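Local coordinates for CDC48 domain-containing protein (Pyrococcus horikoshii, PDB 4UZR) that is of unknown function, may bind ATP, and assembles into hexamers and dodecamers with a 12-bladed beta-propeller, at residues Ser2-Leu6 and Tyr54-Val60; Asp89-Val94 and Val125-Val130. All coordinates share one frame; numbering follows the deposited sequence.

Interaction 1: Ser2-Leu6 and Tyr54-Val60; sequences SELKL and YPSPLRV
The carboxylate of Glu3 and the phenol ring of Tyr54 are the flat groups here. Glu3 OE1 approaches the ring obliquely. Both side chains leave the same face of the sheet, with Glu3 CB 4.3 Å from Tyr54 CB. Beyond CB they part. The ring of Tyr54 stands with CG anti to the backbone N (chi1 -170°), and its end leads away from the strand of Glu3.

Beneath this pair the backbones hold each other. Tyr54 N donates to Glu3 O over 2.9 Å, nearly straight and in the carbonyl plane. Glu3 N donates back to Tyr54 O, also over 2.9 Å, but this bond is more bent (139° at the hydrogen). Its donor is tilted from the carbonyl plane.

The chain then turns away through Pro55 and Pro57, each preceded by a cis peptide bond, and returns with Leu58. Leu58 CD2 packs on Leu4 CD2 at 3.8 Å, the two side chains crossing at a slant. The other methyl, Leu4 CD1, meets Val60 CG2 at 4.2 Å. Val31 touches all three of these residues. Ser2 OG is hydrogen-bonded to Thr64 OG1.

Glu3 and Tyr54 form a hydrogen-bonded antiparallel pair in a mixed sheet, consistent with the beta-clam fold of CDC48 domain 2.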
loop_
_atom_site.group_PDB
_atom_site.type_symbol
_atom_site.label_atom_id
_atom_site.label_comp_id
_atom_site.label_asym_id
_atom_site.label_seq_id
_atom_site.Cartn_x
_atom_site.Cartn_y
_atom_site.Cartn_z
ATOM N N SER A 2 -12.905 -42.115 -15.215
ATOM C CA SER A 2 -13.481 -41.273 -16.257
ATOM C C SER A 2 -14.414 -40.234 -15.639
ATOM O O SER A 2 -15.480 -40.573 -15.126
ATOM C CB SER A 2 -14.228 -42.133 -17.280
ATOM O OG SER A 2 -14.614 -41.374 -18.410
ATOM N N GLU A 3 -14.010 -38.969 -15.702
ATOM C CA GLU A 3 -14.742 -37.894 -15.039
ATOM C C GLU A 3 -14.774 -36.601 -15.851
ATOM O O GLU A 3 -13.752 -36.163 -16.388
ATOM C CB GLU A 3 -14.141 -37.610 -13.660
ATOM C CG GLU A 3 -14.659 -38.513 -12.551
ATOM C CD GLU A 3 -13.977 -38.253 -11.221
ATOM O OE1 GLU A 3 -13.027 -37.443 -11.189
ATOM O OE2 GLU A 3 -14.384 -38.867 -10.211
ATOM N N LEU A 4 -15.955 -35.996 -15.930
ATOM C CA LEU A 4 -16.126 -34.711 -16.599
ATOM C C LEU A 4 -16.680 -33.654 -15.647
ATOM O O LEU A 4 -17.720 -33.850 -15.019
ATOM C CB LEU A 4 -17.049 -34.847 -17.811
ATOM C CG LEU A 4 -16.455 -35.459 -19.081
ATOM C CD1 LEU A 4 -17.478 -35.449 -20.207
ATOM C CD2 LEU A 4 -15.191 -34.723 -19.495
ATOM N N LYS A 5 -15.978 -32.531 -15.551
ATOM C CA LYS A 5 -16.441 -31.388 -14.780
ATOM C C LYS A 5 -16.730 -30.245 -15.740
ATOM O O LYS A 5 -15.812 -29.709 -16.378
ATOM C CB LYS A 5 -15.397 -30.974 -13.740
ATOM C CG LYS A 5 -15.212 -31.992 -12.623
ATOM C CD LYS A 5 -14.175 -31.538 -11.609
ATOM C CE LYS A 5 -14.057 -32.538 -10.468
ATOM N NZ LYS A 5 -12.691 -32.562 -9.873
ATOM N N LEU A 6 -18.011 -29.884 -15.827
ATOM C CA LEU A 6 -18.510 -28.943 -16.823
ATOM C C LEU A 6 -19.232 -27.756 -16.199
ATOM O O LEU A 6 -19.659 -27.810 -15.045
ATOM C CB LEU A 6 -19.503 -29.653 -17.744
ATOM C CG LEU A 6 -19.094 -30.968 -18.402
ATOM C CD1 LEU A 6 -20.310 -31.615 -19.043
ATOM C CD2 LEU A 6 -18.000 -30.732 -19.428
ATOM N N TYR A 54 -10.873 -35.705 -16.528
ATOM C CA TYR A 54 -9.944 -36.627 -15.885
ATOM C C TYR A 54 -10.163 -38.065 -16.339
ATOM O O TYR A 54 -11.142 -38.705 -15.956
ATOM C CB TYR A 54 -10.040 -36.534 -14.360
ATOM C CG TYR A 54 -8.946 -37.295 -13.636
ATOM C CD1 TYR A 54 -7.684 -36.741 -13.464
ATOM C CD2 TYR A 54 -9.177 -38.567 -13.126
ATOM C CE1 TYR A 54 -6.682 -37.432 -12.805
ATOM C CE2 TYR A 54 -8.182 -39.265 -12.463
ATOM C CZ TYR A 54 -6.936 -38.693 -12.307
ATOM O OH TYR A 54 -5.942 -39.384 -11.649
ATOM N N PRO A 55 -9.238 -38.580 -17.160
ATOM C CA PRO A 55 -8.059 -37.842 -17.622
ATOM C C PRO A 55 -8.352 -37.027 -18.882
ATOM O O PRO A 55 -9.485 -37.024 -19.362
ATOM C CB PRO A 55 -7.045 -38.954 -17.918
ATOM C CG PRO A 55 -7.845 -40.244 -17.964
ATOM C CD PRO A 55 -9.287 -39.932 -17.729
ATOM N N SER A 56 -7.347 -36.327 -19.396
ATOM C CA SER A 56 -7.509 -35.553 -20.623
ATOM C C SER A 56 -6.338 -35.814 -21.567
ATOM O O SER A 56 -5.184 -35.633 -21.185
ATOM C CB SER A 56 -7.627 -34.060 -20.300
ATOM O OG SER A 56 -7.496 -33.261 -21.463
ATOM N N PRO A 57 -6.629 -36.252 -22.806
ATOM C CA PRO A 57 -7.964 -36.426 -23.395
ATOM C C PRO A 57 -8.690 -37.683 -22.920
ATOM O O PRO A 57 -8.070 -38.586 -22.358
ATOM C CB PRO A 57 -7.672 -36.531 -24.895
ATOM C CG PRO A 57 -6.286 -37.059 -24.982
ATOM C CD PRO A 57 -5.558 -36.696 -23.717
ATOM N N LEU A 58 -9.998 -37.729 -23.157
ATOM C CA LEU A 58 -10.824 -38.859 -22.742
ATOM C C LEU A 58 -11.916 -39.170 -23.766
ATOM O O LEU A 58 -12.424 -38.269 -24.435
ATOM C CB LEU A 58 -11.420 -38.599 -21.350
ATOM C CG LEU A 58 -12.922 -38.697 -21.059
ATOM C CD1 LEU A 58 -13.126 -38.827 -19.566
ATOM C CD2 LEU A 58 -13.674 -37.472 -21.564
ATOM N N ARG A 59 -12.270 -40.445 -23.888
ATOM C CA ARG A 59 -13.365 -40.848 -24.763
ATOM C C ARG A 59 -14.608 -41.144 -23.932
ATOM O O ARG A 59 -14.587 -42.005 -23.053
ATOM C CB ARG A 59 -12.970 -42.071 -25.594
ATOM N N VAL A 60 -15.684 -40.414 -24.209
ATOM C CA VAL A 60 -16.911 -40.518 -23.426
ATOM C C VAL A 60 -17.622 -41.864 -23.560
ATOM O O VAL A 60 -17.990 -42.283 -24.660
ATOM C CB VAL A 60 -17.901 -39.397 -23.790
ATOM C CG1 VAL A 60 -19.204 -39.570 -23.024
ATOM C CG2 VAL A 60 -17.285 -38.034 -23.510
#

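Interaction 2: Asp89-Val94 and Val125-Val130; sequences DENLIV and VRNDLV
Asp89 and Leu92 meet Val125 and Val130 where two neighbouring antiparallel sheets of the beta-propeller part face each other at their hairpin ends. A type II turn runs from Asp89 to Leu92. A type II' turn runs from Arg126 to Leu129. Side chains carry most of the contact, and Leu92 and Asp89 also reach backbone carbonyls.

Asp89 has CG anti to the backbone N (chi1 -156°), and its side chain runs past that of Val125 in the opposite direction. Asp89 CB comes to 3.7 Å from Val125 CG1. The side chains of Glu90 and Asn127 lie alongside each other and point the same way. Their carboxylate and amide planes are only 5° apart.

Leu92 makes its contacts with one methyl, CD1. It lies 3.6 Å from Asn127 O and 4.0 Å from Val130 CG2. Ile104 touches both Leu92 and Val130 from the next strand. Arg126 packs on Glu90 of a neighbouring subunit, so the same turns also take part in joining chains.

Val94 and Val125 share one rotamer, with CG1 anti to the backbone N. Val125 uses both branches, CG1 on Asp89 and CG2 on Val94, while Val94 touches through CG2. The two valines meet tip to tip, Val94 CG2 to Val125 CG2 at 3.7 Å.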
loop_
_atom_site.group_PDB
_atom_site.type_symbol
_atom_site.label_atom_id
_atom_site.label_comp_id
_atom_site.label_asym_id
_atom_site.label_seq_id
_atom_site.Cartn_x
_atom_site.Cartn_y
_atom_site.Cartn_z
ATOM N N ASP A 89 6.440 -15.182 -8.910
ATOM C CA ASP A 89 6.408 -13.773 -8.543
ATOM C C ASP A 89 5.121 -13.134 -9.066
ATOM O O ASP A 89 4.171 -13.836 -9.415
ATOM C CB ASP A 89 7.640 -13.057 -9.109
ATOM C CG ASP A 89 8.000 -11.797 -8.337
ATOM O OD1 ASP A 89 7.268 -10.792 -8.455
ATOM O OD2 ASP A 89 9.012 -11.820 -7.604
ATOM N N GLU A 90 5.097 -11.807 -9.121
ATOM C CA GLU A 90 3.915 -11.070 -9.554
ATOM C C GLU A 90 3.661 -11.269 -11.045
ATOM O O GLU A 90 4.303 -10.631 -11.882
ATOM C CB GLU A 90 4.070 -9.585 -9.224
ATOM C CG GLU A 90 4.159 -9.302 -7.731
ATOM C CD GLU A 90 4.870 -8.002 -7.409
ATOM O OE1 GLU A 90 5.590 -7.481 -8.287
ATOM O OE2 GLU A 90 4.713 -7.504 -6.274
ATOM N N ASN A 91 2.733 -12.170 -11.361
ATOM C CA ASN A 91 2.368 -12.490 -12.742
ATOM C C ASN A 91 3.537 -13.049 -13.552
ATOM O O ASN A 91 3.569 -12.932 -14.775
ATOM C CB ASN A 91 1.748 -11.280 -13.447
ATOM N N LEU A 92 4.494 -13.650 -12.854
ATOM C CA LEU A 92 5.632 -14.299 -13.490
ATOM C C LEU A 92 5.859 -15.685 -12.899
ATOM O O LEU A 92 5.924 -15.849 -11.682
ATOM C CB LEU A 92 6.901 -13.465 -13.310
ATOM C CG LEU A 92 7.344 -12.509 -14.420
ATOM C CD1 LEU A 92 8.846 -12.282 -14.332
ATOM C CD2 LEU A 92 6.958 -13.031 -15.794
ATOM N N ILE A 93 5.980 -16.680 -13.768
ATOM C CA ILE A 93 6.322 -18.027 -13.336
ATOM C C ILE A 93 7.657 -18.416 -13.963
ATOM O O ILE A 93 7.783 -18.470 -15.182
ATOM C CB ILE A 93 5.225 -19.042 -13.726
ATOM C CG1 ILE A 93 3.872 -18.606 -13.159
ATOM C CG2 ILE A 93 5.575 -20.435 -13.227
ATOM C CD1 ILE A 93 2.695 -19.381 -13.705
ATOM N N VAL A 94 8.663 -18.649 -13.125
ATOM C CA VAL A 94 10.004 -18.964 -13.610
ATOM C C VAL A 94 10.364 -20.409 -13.285
ATOM O O VAL A 94 10.303 -20.825 -12.130
ATOM C CB VAL A 94 11.065 -18.018 -13.006
ATOM C CG1 VAL A 94 12.458 -18.395 -13.493
ATOM C CG2 VAL A 94 10.754 -16.572 -13.364
ATOM N N VAL A 125 14.552 -13.275 -9.120
ATOM C CA VAL A 125 13.341 -12.718 -9.712
ATOM C C VAL A 125 12.785 -11.581 -8.861
ATOM O O VAL A 125 12.631 -11.722 -7.651
ATOM C CB VAL A 125 12.241 -13.795 -9.883
ATOM C CG1 VAL A 125 11.004 -13.196 -10.535
ATOM C CG2 VAL A 125 12.753 -14.969 -10.700
ATOM N N ARG A 126 12.491 -10.455 -9.505
ATOM C CA ARG A 126 11.852 -9.315 -8.850
ATOM C C ARG A 126 11.084 -8.463 -9.852
ATOM O O ARG A 126 11.679 -7.869 -10.751
ATOM C CB ARG A 126 12.873 -8.450 -8.106
ATOM C CG ARG A 126 12.266 -7.176 -7.531
ATOM C CD ARG A 126 13.289 -6.333 -6.792
ATOM N NE ARG A 126 12.822 -5.941 -5.464
ATOM C CZ ARG A 126 12.127 -4.835 -5.221
ATOM N NH1 ARG A 126 11.816 -4.009 -6.212
ATOM N NH2 ARG A 126 11.740 -4.550 -3.985
ATOM N N ASN A 127 9.765 -8.420 -9.691
ATOM C CA ASN A 127 8.882 -7.665 -10.581
ATOM C C ASN A 127 8.959 -8.121 -12.038
ATOM O O ASN A 127 8.514 -9.218 -12.383
ATOM C CB ASN A 127 9.145 -6.157 -10.474
ATOM C CG ASN A 127 8.926 -5.622 -9.070
ATOM O OD1 ASN A 127 8.142 -6.175 -8.298
ATOM N ND2 ASN A 127 9.620 -4.540 -8.734
ATOM N N ASP A 128 9.519 -7.265 -12.886
ATOM C CA ASP A 128 9.621 -7.544 -14.313
ATOM C C ASP A 128 10.987 -8.112 -14.685
ATOM O O ASP A 128 11.227 -8.460 -15.838
ATOM C CB ASP A 128 9.362 -6.267 -15.118
ATOM C CG ASP A 128 7.914 -5.821 -15.059
ATOM O OD1 ASP A 128 7.049 -6.648 -14.703
ATOM O OD2 ASP A 128 7.642 -4.642 -15.372
ATOM N N LEU A 129 11.880 -8.207 -13.706
ATOM C CA LEU A 129 13.266 -8.574 -13.979
ATOM C C LEU A 129 13.596 -10.010 -13.587
ATOM O O LEU A 129 13.227 -10.473 -12.510
ATOM C CB LEU A 129 14.226 -7.608 -13.274
ATOM C CG LEU A 129 14.685 -6.346 -14.016
ATOM C CD1 LEU A 129 13.565 -5.710 -14.827
ATOM C CD2 LEU A 129 15.278 -5.337 -13.039
ATOM N N VAL A 130 14.285 -10.711 -14.482
ATOM C CA VAL A 130 14.825 -12.031 -14.183
ATOM C C VAL A 130 16.333 -12.013 -14.401
ATOM O O VAL A 130 16.803 -11.781 -15.510
ATOM C CB VAL A 130 14.190 -13.124 -15.065
ATOM C CG1 VAL A 130 14.809 -14.478 -14.761
ATOM C CG2 VAL A 130 12.687 -13.167 -14.855
#

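Overall arrangement
Interactions 1 and 2 sit on opposite sides of the chain's centre and do not touch. Their centres are 34 Å apart, and their nearest atoms are about 19 Å apart. They follow one another along the chain, interaction 1 closing before interaction 2 opens. Interaction 1 lies in the N-terminal part and interaction 2 between two sheets of the propeller part. Each also has neighbours in other subunits: Lys5 packs on Arg114 of one, and Ile93 on Leu138 of that same subunit. Neither contact can be tied to a known active site.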